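Local atomic coordinates of T CELL surface glycoprotein CD4 (Rattus norvegicus, PDB entry 1CID), a protein that probably acts as a T-cell co-receptor that recognises MHC class II through its N-terminal domains, while the fragment here comprises domains 3 and 4 of its extracellular part. Residues K63-E68 with Q75-S80; V105-T110 with W159-S164; S114-C119 with V148-A153; L133-Q138 with A153-V158. All coordinates share one frame; numbering follows the deposited sequence.

Contact 1 of 4, residues K63-E68 with Q75-S80; sequences KFQLSE and QIPQVS
Phe64 and Ile76 make the close-packed side of this contact, their side chains running alongside each other in the same direction. The rim atom CE1 of Phe64 meets the branch methyl CG2 of Ile76 at 4.2 Å, and the methyl sits at the edge of the ring, near its plane. The buried ring of Phe64 is also edge-to-face with Trp32; Ile76 packs on Phe15, Phe83 and Leu104. The backbone ladder is short: Gln65 and Gln75 form an antiparallel hydrogen-bonded pair. Gln75 N donates to Gln65 O at 2.8 Å, whereas the return bond from Gln65 N to Gln75 O, 3.2 Å, is weak and bent. These are the strands of the 65-66/73-76 hairpin, corresponding to strands D and E of an immunoglobulin-type domain, and strand 13-16 flanks 73-76 on its other side. On the more open face the side chains of Gln65 and Gln75 lie together, CB of Gln65 4.0 Å from CG of Gln75, apolar stem on apolar stem. The Gln65 chain bends at chi2 (120°), which turns CD; its amide NE2 ends 3.5 Å from CG of Pro77, the two side chains crossing obliquely. An alanine in place of Pro77 would lack CG and CD, and the amide end of Gln65 would probably lose its nearest apolar neighbour on this strand, CG, and be freer to turn. Just past the hairpin, Pro77 O accepts a hydrogen bond from Ser12 OG.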
loop_
_atom_site.group_PDB
_atom_site.type_symbol
_atom_site.label_atom_id
_atom_site.label_comp_id
_atom_site.label_asym_id
_atom_site.label_seq_id
_atom_site.Cartn_x
_atom_site.Cartn_y
_atom_site.Cartn_z
ATOM N N LYS A 63 1.390 -10.094 7.836
ATOM C CA LYS A 63 0.390 -11.190 7.798
ATOM C C LYS A 63 -0.703 -10.936 6.767
ATOM O O LYS A 63 -1.740 -10.312 7.030
ATOM C CB LYS A 63 -0.236 -11.525 9.151
ATOM C CG LYS A 63 -0.428 -12.971 9.582
ATOM C CD LYS A 63 -0.850 -13.296 11.010
ATOM C CE LYS A 63 0.175 -13.449 12.131
ATOM N NZ LYS A 63 0.216 -12.298 13.069
ATOM N N PHE A 64 -0.513 -11.435 5.561
ATOM C CA PHE A 64 -1.430 -11.356 4.408
ATOM C C PHE A 64 -2.668 -12.066 4.907
ATOM O O PHE A 64 -2.522 -12.949 5.747
ATOM C CB PHE A 64 -0.709 -11.941 3.268
ATOM C CG PHE A 64 0.500 -11.318 2.697
ATOM C CD1 PHE A 64 0.444 -10.008 2.247
ATOM C CD2 PHE A 64 1.680 -12.033 2.457
ATOM C CE1 PHE A 64 1.515 -9.346 1.637
ATOM C CE2 PHE A 64 2.783 -11.450 1.838
ATOM C CZ PHE A 64 2.691 -10.085 1.442
ATOM N N GLN A 65 -3.865 -11.746 4.550
ATOM C CA GLN A 65 -5.068 -12.409 4.984
ATOM C C GLN A 65 -5.844 -12.619 3.677
ATOM O O GLN A 65 -5.904 -11.552 3.034
ATOM C CB GLN A 65 -6.164 -11.662 5.684
ATOM C CG GLN A 65 -6.421 -12.431 6.983
ATOM C CD GLN A 65 -6.114 -11.344 8.014
ATOM O OE1 GLN A 65 -6.974 -10.987 8.816
ATOM N NE2 GLN A 65 -4.871 -10.850 7.880
ATOM N N LEU A 66 -6.352 -13.793 3.477
ATOM C CA LEU A 66 -7.084 -13.992 2.220
ATOM C C LEU A 66 -8.550 -14.128 2.624
ATOM O O LEU A 66 -8.824 -14.634 3.681
ATOM C CB LEU A 66 -6.739 -15.212 1.372
ATOM C CG LEU A 66 -6.092 -15.438 0.026
ATOM C CD1 LEU A 66 -6.450 -14.373 -0.978
ATOM C CD2 LEU A 66 -4.591 -15.449 0.338
ATOM N N SER A 67 -9.450 -13.771 1.784
ATOM C CA SER A 67 -10.905 -13.885 1.891
ATOM C C SER A 67 -11.309 -15.354 1.845
ATOM O O SER A 67 -10.944 -15.891 0.742
ATOM C CB SER A 67 -11.492 -13.209 0.658
ATOM O OG SER A 67 -11.063 -13.704 -0.647
ATOM N N GLU A 68 -12.005 -16.006 2.762
ATOM C CA GLU A 68 -12.395 -17.431 2.662
ATOM C C GLU A 68 -13.373 -17.629 1.478
ATOM O O GLU A 68 -13.609 -18.839 1.211
ATOM C CB GLU A 68 -12.779 -18.128 3.977
ATOM N N GLN A 75 -5.662 -8.997 1.909
ATOM C CA GLN A 75 -5.728 -7.719 2.721
ATOM C C GLN A 75 -4.472 -7.605 3.485
ATOM O O GLN A 75 -4.408 -8.623 4.177
ATOM C CB GLN A 75 -7.083 -8.080 3.292
ATOM C CG GLN A 75 -7.640 -8.145 4.646
ATOM C CD GLN A 75 -7.306 -6.862 5.402
ATOM O OE1 GLN A 75 -6.125 -6.578 5.644
ATOM N NE2 GLN A 75 -8.319 -6.069 5.740
ATOM N N ILE A 76 -3.557 -6.685 3.412
ATOM C CA ILE A 76 -2.352 -6.659 4.319
ATOM C C ILE A 76 -2.946 -5.881 5.475
ATOM O O ILE A 76 -3.558 -4.857 5.165
ATOM C CB ILE A 76 -1.026 -6.311 3.642
ATOM C CG1 ILE A 76 -0.323 -5.162 4.381
ATOM C CG2 ILE A 76 -0.982 -6.032 2.103
ATOM C CD1 ILE A 76 1.149 -4.977 3.851
ATOM N N PRO A 77 -2.933 -6.290 6.742
ATOM C CA PRO A 77 -3.741 -5.622 7.770
ATOM C C PRO A 77 -3.441 -4.505 8.741
ATOM O O PRO A 77 -4.405 -3.976 9.429
ATOM C CB PRO A 77 -4.273 -6.932 8.486
ATOM C CG PRO A 77 -3.136 -7.891 8.450
ATOM C CD PRO A 77 -2.269 -7.528 7.236
ATOM N N GLN A 78 -2.189 -4.101 8.834
ATOM C CA GLN A 78 -1.930 -2.992 9.825
ATOM C C GLN A 78 -0.588 -2.631 9.235
ATOM O O GLN A 78 0.401 -3.103 9.702
ATOM C CB GLN A 78 -2.172 -3.397 11.201
ATOM C CG GLN A 78 -1.623 -3.163 12.522
ATOM C CD GLN A 78 -0.263 -3.339 13.152
ATOM O OE1 GLN A 78 0.526 -4.342 13.195
ATOM N NE2 GLN A 78 0.195 -2.232 13.864
ATOM N N VAL A 79 -0.772 -1.881 8.139
ATOM C CA VAL A 79 0.280 -1.333 7.296
ATOM C C VAL A 79 1.406 -0.628 7.994
ATOM O O VAL A 79 1.289 -0.147 9.122
ATOM C CB VAL A 79 -0.431 -0.546 6.222
ATOM C CG1 VAL A 79 -0.050 0.790 5.622
ATOM C CG2 VAL A 79 -0.153 -1.639 5.203
ATOM N N SER A 80 2.550 -0.640 7.300
ATOM C CA SER A 80 3.752 0.033 7.931
ATOM C C SER A 80 4.701 0.389 6.804
ATOM O O SER A 80 4.611 -0.225 5.766
ATOM C CB SER A 80 4.259 -0.728 9.108
ATOM O OG SER A 80 5.577 -0.313 9.474
#

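Contact 2 of 4, residues V105-T110 with W159-S164; sequences VVMKVT and WQCLLS
Met107 reaches across to Cys161 and Leu163, and almost all of the contact is apolar. Its CG is anti to the backbone N (chi1 -173°), and the bend at chi3 (-76°) brings CE over the facing backbone, 3.7 Å from Leu163 N and 3.8 Å from Leu162 C. The same methyl meets CB of Leu163 at 4.0 Å. Beside it, CG2 of Val109 rests 3.8 Å from CB of Cys161. Sulfur is the second theme: both SD and the CE methyl of Met107 approach SG of Cys161, each at 3.9 Å, and as this half-cystine is bonded to Cys119, the thioether covers the disulfide. An alanine at Met107 would probably leave the disulfide and the backbone at Leu162 and Leu163 without this cover and open a gap between the layers. Hydrogen bonds across the contact are absent, as expected where two strands belong to different sheets; their axes approach to 8.6 Å and run roughly antiparallel, at 157°. This is the core of a disulfide-linked immunoglobulin sandwich. Strand 97-110, which passes from one domain into the next, pairs with 116-122 in one layer, while 158-165 lies between 129-135 and 168-176 in the other; Met171 and Ile175 of the last strand also touch Met107 and Val109.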
loop_
_atom_site.group_PDB
_atom_site.type_symbol
_atom_site.label_atom_id
_atom_site.label_comp_id
_atom_site.label_asym_id
_atom_site.label_seq_id
_atom_site.Cartn_x
_atom_site.Cartn_y
_atom_site.Cartn_z
ATOM N N VAL A 105 1.824 1.831 -1.406
ATOM C CA VAL A 105 2.666 2.997 -0.994
ATOM C C VAL A 105 2.044 3.477 0.359
ATOM O O VAL A 105 0.821 3.585 0.289
ATOM C CB VAL A 105 3.006 4.137 -1.913
ATOM C CG1 VAL A 105 2.621 3.928 -3.386
ATOM C CG2 VAL A 105 2.504 5.519 -1.546
ATOM N N VAL A 106 2.862 3.684 1.385
ATOM C CA VAL A 106 2.688 4.094 2.755
ATOM C C VAL A 106 3.296 5.455 3.184
ATOM O O VAL A 106 4.459 5.754 3.032
ATOM C CB VAL A 106 3.238 3.091 3.787
ATOM C CG1 VAL A 106 2.933 3.474 5.225
ATOM C CG2 VAL A 106 2.585 1.777 3.525
ATOM N N MET A 107 2.457 6.234 3.854
ATOM C CA MET A 107 2.734 7.569 4.373
ATOM C C MET A 107 2.786 7.570 5.899
ATOM O O MET A 107 1.898 6.930 6.493
ATOM C CB MET A 107 1.591 8.534 4.051
ATOM C CG MET A 107 1.836 9.974 4.386
ATOM S SD MET A 107 0.750 11.187 3.670
ATOM C CE MET A 107 1.108 11.469 1.985
ATOM N N LYS A 108 3.751 8.309 6.369
ATOM C CA LYS A 108 3.894 8.464 7.843
ATOM C C LYS A 108 4.157 9.936 8.258
ATOM O O LYS A 108 5.260 10.472 7.967
ATOM C CB LYS A 108 4.999 7.620 8.460
ATOM C CG LYS A 108 5.038 7.657 10.062
ATOM C CD LYS A 108 6.282 7.179 10.723
ATOM C CE LYS A 108 6.445 7.248 12.208
ATOM N NZ LYS A 108 5.459 6.582 13.150
ATOM N N VAL A 109 3.163 10.529 8.938
ATOM C CA VAL A 109 3.227 11.924 9.390
ATOM C C VAL A 109 3.534 11.903 10.904
ATOM O O VAL A 109 2.706 11.249 11.541
ATOM C CB VAL A 109 1.988 12.816 9.292
ATOM C CG1 VAL A 109 2.194 14.329 9.533
ATOM C CG2 VAL A 109 1.281 12.747 7.959
ATOM N N THR A 110 4.576 12.598 11.279
ATOM C CA THR A 110 4.992 12.785 12.635
ATOM C C THR A 110 5.543 14.195 12.907
ATOM O O THR A 110 6.027 14.943 12.093
ATOM C CB THR A 110 6.064 11.759 13.152
ATOM O OG1 THR A 110 7.283 12.015 12.405
ATOM C CG2 THR A 110 5.564 10.316 13.096
ATOM N N TRP A 159 -2.243 20.022 10.555
ATOM C CA TRP A 159 -1.481 20.169 9.283
ATOM C C TRP A 159 -1.992 19.099 8.316
ATOM O O TRP A 159 -2.531 18.132 8.866
ATOM C CB TRP A 159 -0.029 19.946 9.525
ATOM C CG TRP A 159 0.507 21.228 10.020
ATOM C CD1 TRP A 159 0.285 21.731 11.257
ATOM C CD2 TRP A 159 1.332 22.160 9.308
ATOM N NE1 TRP A 159 0.945 22.939 11.343
ATOM C CE2 TRP A 159 1.608 23.222 10.204
ATOM C CE3 TRP A 159 1.891 22.218 8.049
ATOM C CZ2 TRP A 159 2.435 24.280 9.911
ATOM C CZ3 TRP A 159 2.696 23.312 7.751
ATOM C CH2 TRP A 159 2.970 24.341 8.628
ATOM N N GLN A 160 -1.797 19.169 7.051
ATOM C CA GLN A 160 -2.294 17.951 6.344
ATOM C C GLN A 160 -1.127 17.427 5.565
ATOM O O GLN A 160 -0.239 18.286 5.317
ATOM C CB GLN A 160 -3.536 18.462 5.714
ATOM C CG GLN A 160 -3.917 17.526 4.602
ATOM C CD GLN A 160 -5.153 18.065 3.923
ATOM O OE1 GLN A 160 -5.317 19.201 3.495
ATOM N NE2 GLN A 160 -6.147 17.208 3.784
ATOM N N CYS A 161 -0.960 16.152 5.215
ATOM C CA CYS A 161 0.218 15.844 4.344
ATOM C C CYS A 161 -0.321 15.225 3.053
ATOM O O CYS A 161 -1.227 14.351 3.123
ATOM C CB CYS A 161 1.367 15.116 5.020
ATOM S SG CYS A 161 2.583 14.653 3.716
ATOM N N LEU A 162 0.095 15.647 1.862
ATOM C CA LEU A 162 -0.509 14.991 0.676
ATOM C C LEU A 162 0.564 14.501 -0.277
ATOM O O LEU A 162 1.602 15.156 -0.281
ATOM C CB LEU A 162 -1.320 15.980 -0.017
ATOM C CG LEU A 162 -1.979 17.258 0.295
ATOM C CD1 LEU A 162 -2.710 17.620 -1.020
ATOM C CD2 LEU A 162 -3.118 17.102 1.256
ATOM N N LEU A 163 0.202 13.478 -1.005
ATOM C CA LEU A 163 0.964 12.796 -2.077
ATOM C C LEU A 163 0.116 13.076 -3.357
ATOM O O LEU A 163 -1.081 12.696 -3.419
ATOM C CB LEU A 163 1.190 11.331 -2.005
ATOM C CG LEU A 163 2.021 10.265 -2.653
ATOM C CD1 LEU A 163 1.250 9.562 -3.725
ATOM C CD2 LEU A 163 3.291 10.789 -3.319
ATOM N N SER A 164 0.840 13.725 -4.232
ATOM C CA SER A 164 0.154 14.060 -5.474
ATOM C C SER A 164 1.067 13.729 -6.638
ATOM O O SER A 164 2.288 13.842 -6.519
ATOM C CB SER A 164 -0.187 15.539 -5.456
ATOM O OG SER A 164 0.972 16.358 -5.548
#

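Contact 3 of 4, residues S114-C119 with V148-A153; sequences SNTLTC and VIQVQA
Cys119 and Ile149, with Leu117 and Val151 further along, lie on neighbouring antiparallel strands of one sheet layer in the C-terminal domain, their axes 4.8 Å apart. The ladder is firmest at Cys119: its N donates to Ile149 O at 3.0 Å, and Ile149 N returns a bond to Cys119 O. Val151 N to Leu117 O is also well formed at 3.0 Å, but the reverse bond from Leu117 N is weak, and the pairing there is loose. Beyond it Ala153 N still bonds to Asn115 O. These strands correspond to B and E of an immunoglobulin fold, and Cys119 carries the strand B half of the disulfide to Cys161. Side chains alternate along the strands. Leu117, Cys119, Ile149 and Val151 face the interior, where Leu131 and Leu133 of the other layer meet them; Ile149 holds CG1 in the crowded position between N and carbonyl carbon (chi1 56°), 4.2 Å from CB of Cys119. Thr118 and Gln150 turn to the opposite, more open face, where CG2 of Thr118 touches CG2 of Val148 at 3.9 Å. At the far end the side chains of Asn115 and Gln152 cross, their amide planes 82° apart, close but not hydrogen-bonded to each other, while Thr116 OG1 is hydrogen-bonded to Asp113 OD1.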
loop_
_atom_site.group_PDB
_atom_site.type_symbol
_atom_site.label_atom_id
_atom_site.label_comp_id
_atom_site.label_asym_id
_atom_site.label_seq_id
_atom_site.Cartn_x
_atom_site.Cartn_y
_atom_site.Cartn_z
ATOM N N SER A 114 9.221 19.754 18.639
ATOM C CA SER A 114 8.138 20.667 18.120
ATOM C C SER A 114 8.711 21.754 17.202
ATOM O O SER A 114 8.181 22.851 16.984
ATOM C CB SER A 114 7.186 21.259 19.108
ATOM O OG SER A 114 7.895 21.908 20.143
ATOM N N ASN A 115 9.844 21.344 16.681
ATOM C CA ASN A 115 10.605 22.108 15.698
ATOM C C ASN A 115 10.328 21.238 14.447
ATOM O O ASN A 115 10.358 21.826 13.353
ATOM C CB ASN A 115 12.095 22.302 15.954
ATOM C CG ASN A 115 12.580 23.710 16.347
ATOM O OD1 ASN A 115 11.749 24.547 16.799
ATOM N ND2 ASN A 115 13.908 23.926 16.191
ATOM N N THR A 116 10.068 19.965 14.791
ATOM C CA THR A 116 9.835 19.135 13.619
ATOM C C THR A 116 8.427 18.672 13.402
ATOM O O THR A 116 7.762 18.402 14.402
ATOM C CB THR A 116 10.847 17.945 13.858
ATOM O OG1 THR A 116 12.055 18.659 14.258
ATOM C CG2 THR A 116 11.079 17.106 12.598
ATOM N N LEU A 117 8.020 18.577 12.155
ATOM C CA LEU A 117 6.784 18.068 11.572
ATOM C C LEU A 117 7.353 17.278 10.334
ATOM O O LEU A 117 8.040 18.040 9.653
ATOM C CB LEU A 117 5.678 18.919 10.960
ATOM C CG LEU A 117 4.452 18.185 10.446
ATOM C CD1 LEU A 117 3.612 17.564 11.570
ATOM C CD2 LEU A 117 3.514 19.149 9.742
ATOM N N THR A 118 7.091 15.991 10.206
ATOM C CA THR A 118 7.691 15.300 9.086
ATOM C C THR A 118 6.724 14.493 8.240
ATOM O O THR A 118 5.725 14.036 8.822
ATOM C CB THR A 118 8.898 14.430 9.549
ATOM O OG1 THR A 118 9.456 15.059 10.717
ATOM C CG2 THR A 118 9.911 14.464 8.384
ATOM N N CYS A 119 6.983 14.304 6.971
ATOM C CA CYS A 119 6.001 13.449 6.309
ATOM C C CYS A 119 6.867 12.599 5.431
ATOM O O CYS A 119 7.680 13.309 4.836
ATOM C CB CYS A 119 5.077 14.343 5.633
ATOM S SG CYS A 119 4.014 13.519 4.499
ATOM N N VAL A 148 10.751 12.517 1.538
ATOM C CA VAL A 148 10.552 12.921 2.926
ATOM C C VAL A 148 10.706 14.444 2.985
ATOM O O VAL A 148 11.817 14.926 2.701
ATOM C CB VAL A 148 11.356 12.048 3.826
ATOM C CG1 VAL A 148 12.832 12.233 3.679
ATOM C CG2 VAL A 148 10.989 12.408 5.266
ATOM N N ILE A 149 9.602 15.145 3.283
ATOM C CA ILE A 149 9.718 16.589 3.458
ATOM C C ILE A 149 9.583 16.899 4.943
ATOM O O ILE A 149 8.949 16.072 5.565
ATOM C CB ILE A 149 8.679 17.356 2.656
ATOM C CG1 ILE A 149 7.325 16.813 3.098
ATOM C CG2 ILE A 149 9.201 17.073 1.248
ATOM C CD1 ILE A 149 6.135 17.317 2.255
ATOM N N GLN A 150 10.110 18.018 5.334
ATOM C CA GLN A 150 10.141 18.400 6.761
ATOM C C GLN A 150 9.687 19.829 6.926
ATOM O O GLN A 150 9.856 20.519 5.918
ATOM C CB GLN A 150 11.578 18.107 7.201
ATOM C CG GLN A 150 11.961 18.085 8.648
ATOM C CD GLN A 150 12.797 19.318 8.961
ATOM O OE1 GLN A 150 12.207 20.433 9.000
ATOM N NE2 GLN A 150 14.124 19.152 9.119
ATOM N N VAL A 151 9.138 20.257 8.042
ATOM C CA VAL A 151 8.710 21.630 8.295
ATOM C C VAL A 151 9.187 22.001 9.724
ATOM O O VAL A 151 8.955 21.388 10.748
ATOM C CB VAL A 151 7.256 22.073 8.120
ATOM C CG1 VAL A 151 6.760 23.360 8.803
ATOM C CG2 VAL A 151 6.929 22.239 6.630
ATOM N N GLN A 152 9.856 23.136 9.594
ATOM C CA GLN A 152 10.440 23.829 10.744
ATOM C C GLN A 152 9.381 24.693 11.454
ATOM O O GLN A 152 8.571 25.516 10.943
ATOM C CB GLN A 152 11.726 24.529 10.324
ATOM C CG GLN A 152 12.900 23.806 10.971
ATOM C CD GLN A 152 12.915 23.424 12.448
ATOM O OE1 GLN A 152 12.775 24.275 13.355
ATOM N NE2 GLN A 152 13.092 22.124 12.810
ATOM N N ALA A 153 9.454 24.343 12.736
ATOM C CA ALA A 153 8.608 24.886 13.778
ATOM C C ALA A 153 7.215 25.231 13.260
ATOM O O ALA A 153 6.818 26.400 13.125
ATOM C CB ALA A 153 9.232 26.097 14.466
#

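Contact 4 of 4, residues L133-Q138 with A153-V158; sequences LKQENQ and APEAGV
Gln135 and Glu155 meet through their polar ends: NE2 of Gln135 donates to OE1 of Glu155 at 3.3 Å, a weak bond. The two side chains cross at about a right angle, and their amide and carboxylate planes stand 82° apart. NE2 of Gln135 also lies close to CB of Glu155, at 3.4 Å. Alongside, Glu136 N is bonded to Val158 O, though the modelled length is very short and doubtful in detail. The side chain of Glu136 comes up against Val158, but so closely in the model that the details of this approach are doubtful too. In the second shell Arg141 bridges the acid and the amide: its NH2 makes a salt bridge to Glu155 OE1 and a weak hydrogen bond to Gln135 OE1. Glu136 OE2 is paired with Lys174 by a second salt bridge, and Glu155 O accepts the indole N-H of Trp159, a further link between this loop and strand 158-165. Gly157 takes backbone angles at which a side chain would collide with the preceding carbonyl. The contact thus ties the end of strand 129-135 to the loop leading into 158-165. Being polar and near the surface, it probably depends on Arg141 to offset the negative charge of Glu155.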
loop_
_atom_site.group_PDB
_atom_site.type_symbol
_atom_site.label_atom_id
_atom_site.label_comp_id
_atom_site.label_asym_id
_atom_site.label_seq_id
_atom_site.Cartn_x
_atom_site.Cartn_y
_atom_site.Cartn_z
ATOM N N LEU A 133 3.181 19.474 2.567
ATOM C CA LEU A 133 2.813 19.735 3.968
ATOM C C LEU A 133 2.108 21.102 3.875
ATOM O O LEU A 133 2.673 22.040 3.344
ATOM C CB LEU A 133 4.015 19.647 4.888
ATOM C CG LEU A 133 4.211 18.406 5.741
ATOM C CD1 LEU A 133 5.447 18.555 6.513
ATOM C CD2 LEU A 133 3.029 18.191 6.669
ATOM N N LYS A 134 0.880 21.267 4.220
ATOM C CA LYS A 134 -0.056 22.328 4.223
ATOM C C LYS A 134 -0.722 22.465 5.601
ATOM O O LYS A 134 -0.685 21.543 6.429
ATOM C CB LYS A 134 -1.284 21.877 3.506
ATOM C CG LYS A 134 -1.632 22.420 2.144
ATOM C CD LYS A 134 -3.120 22.247 2.429
ATOM C CE LYS A 134 -3.801 21.924 1.186
ATOM N NZ LYS A 134 -3.514 22.580 -0.128
ATOM N N GLN A 135 -1.363 23.615 5.773
ATOM C CA GLN A 135 -2.057 23.819 7.085
ATOM C C GLN A 135 -3.449 23.290 6.792
ATOM O O GLN A 135 -3.804 23.533 5.625
ATOM C CB GLN A 135 -2.034 25.251 7.563
ATOM C CG GLN A 135 -1.439 25.402 8.953
ATOM C CD GLN A 135 -0.716 26.706 9.060
ATOM O OE1 GLN A 135 -0.305 27.281 8.037
ATOM N NE2 GLN A 135 -0.617 27.114 10.316
ATOM N N GLU A 136 -4.171 22.662 7.676
ATOM C CA GLU A 136 -5.438 22.123 7.320
ATOM C C GLU A 136 -6.152 22.758 6.140
ATOM O O GLU A 136 -6.341 21.881 5.220
ATOM C CB GLU A 136 -6.552 22.104 8.337
ATOM C CG GLU A 136 -7.529 20.936 8.000
ATOM C CD GLU A 136 -8.407 20.629 9.174
ATOM O OE1 GLU A 136 -8.174 21.200 10.239
ATOM O OE2 GLU A 136 -9.336 19.817 8.957
ATOM N N ASN A 137 -6.554 24.011 6.131
ATOM C CA ASN A 137 -7.338 24.415 4.903
ATOM C C ASN A 137 -6.798 25.472 3.945
ATOM O O ASN A 137 -7.415 25.967 2.988
ATOM C CB ASN A 137 -8.678 24.934 5.383
ATOM C CG ASN A 137 -9.866 24.028 5.404
ATOM O OD1 ASN A 137 -10.033 23.224 4.476
ATOM N ND2 ASN A 137 -10.674 24.170 6.468
ATOM N N GLN A 138 -5.624 25.918 4.232
ATOM C CA GLN A 138 -4.746 26.896 3.662
ATOM C C GLN A 138 -3.978 26.264 2.511
ATOM O O GLN A 138 -4.469 25.268 1.961
ATOM C CB GLN A 138 -3.896 27.530 4.757
ATOM C CG GLN A 138 -4.715 28.346 5.772
ATOM C CD GLN A 138 -3.827 28.758 6.921
ATOM O OE1 GLN A 138 -4.152 28.454 8.063
ATOM N NE2 GLN A 138 -2.712 29.428 6.582
ATOM N N ALA A 153 9.454 24.343 12.736
ATOM C CA ALA A 153 8.608 24.886 13.778
ATOM C C ALA A 153 7.215 25.231 13.260
ATOM O O ALA A 153 6.818 26.400 13.125
ATOM C CB ALA A 153 9.232 26.097 14.466
ATOM N N PRO A 154 6.459 24.199 13.018
ATOM C CA PRO A 154 5.094 24.368 12.562
ATOM C C PRO A 154 4.225 25.161 13.518
ATOM O O PRO A 154 4.318 24.972 14.740
ATOM C CB PRO A 154 4.616 22.935 12.559
ATOM C CG PRO A 154 5.477 22.321 13.666
ATOM C CD PRO A 154 6.860 22.804 13.219
ATOM N N GLU A 155 3.375 25.992 12.986
ATOM C CA GLU A 155 2.401 26.714 13.754
ATOM C C GLU A 155 1.482 25.672 14.320
ATOM O O GLU A 155 1.212 24.713 13.618
ATOM C CB GLU A 155 1.546 27.623 12.847
ATOM C CG GLU A 155 2.514 28.843 12.693
ATOM C CD GLU A 155 3.100 28.634 11.331
ATOM O OE1 GLU A 155 2.132 28.987 10.612
ATOM O OE2 GLU A 155 4.186 28.176 11.032
ATOM N N ALA A 156 0.957 25.736 15.511
ATOM C CA ALA A 156 0.009 24.803 16.095
ATOM C C ALA A 156 -1.182 24.747 15.135
ATOM O O ALA A 156 -1.379 25.811 14.508
ATOM C CB ALA A 156 -0.530 25.409 17.346
ATOM N N GLY A 157 -1.873 23.588 15.139
ATOM C CA GLY A 157 -3.066 23.412 14.234
ATOM C C GLY A 157 -3.189 22.071 13.491
ATOM O O GLY A 157 -2.470 21.100 13.845
ATOM N N VAL A 158 -4.043 21.961 12.480
ATOM C CA VAL A 158 -4.183 20.676 11.812
ATOM C C VAL A 158 -3.252 20.821 10.654
ATOM O O VAL A 158 -3.636 21.722 9.909
ATOM C CB VAL A 158 -5.643 20.520 11.404
ATOM C CG1 VAL A 158 -5.817 19.329 10.510
ATOM C CG2 VAL A 158 -6.593 20.290 12.575
#

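Overall arrangement
Contact 2 is the buried one, an apolar meeting of two sheets with no hydrogen bond between its segments; contact 4 is its surface opposite, built on amide, carboxylate and backbone polar groups. Contacts 1 and 3 lie between, each a backbone ladder with one buried and one more open side. Contacts 2 and 3 are joined by the Cys119-Cys161 disulfide and share a sheet through strands 97-110 and 116-122. Contact 4 reaches the opposite layer through 129-135 and 158-165, and Leu133 packs on Leu117 of contact 3, with which it also shares Ala153. Contact 1 belongs to the other domain, touching contact 2 where Val79 packs on Val106.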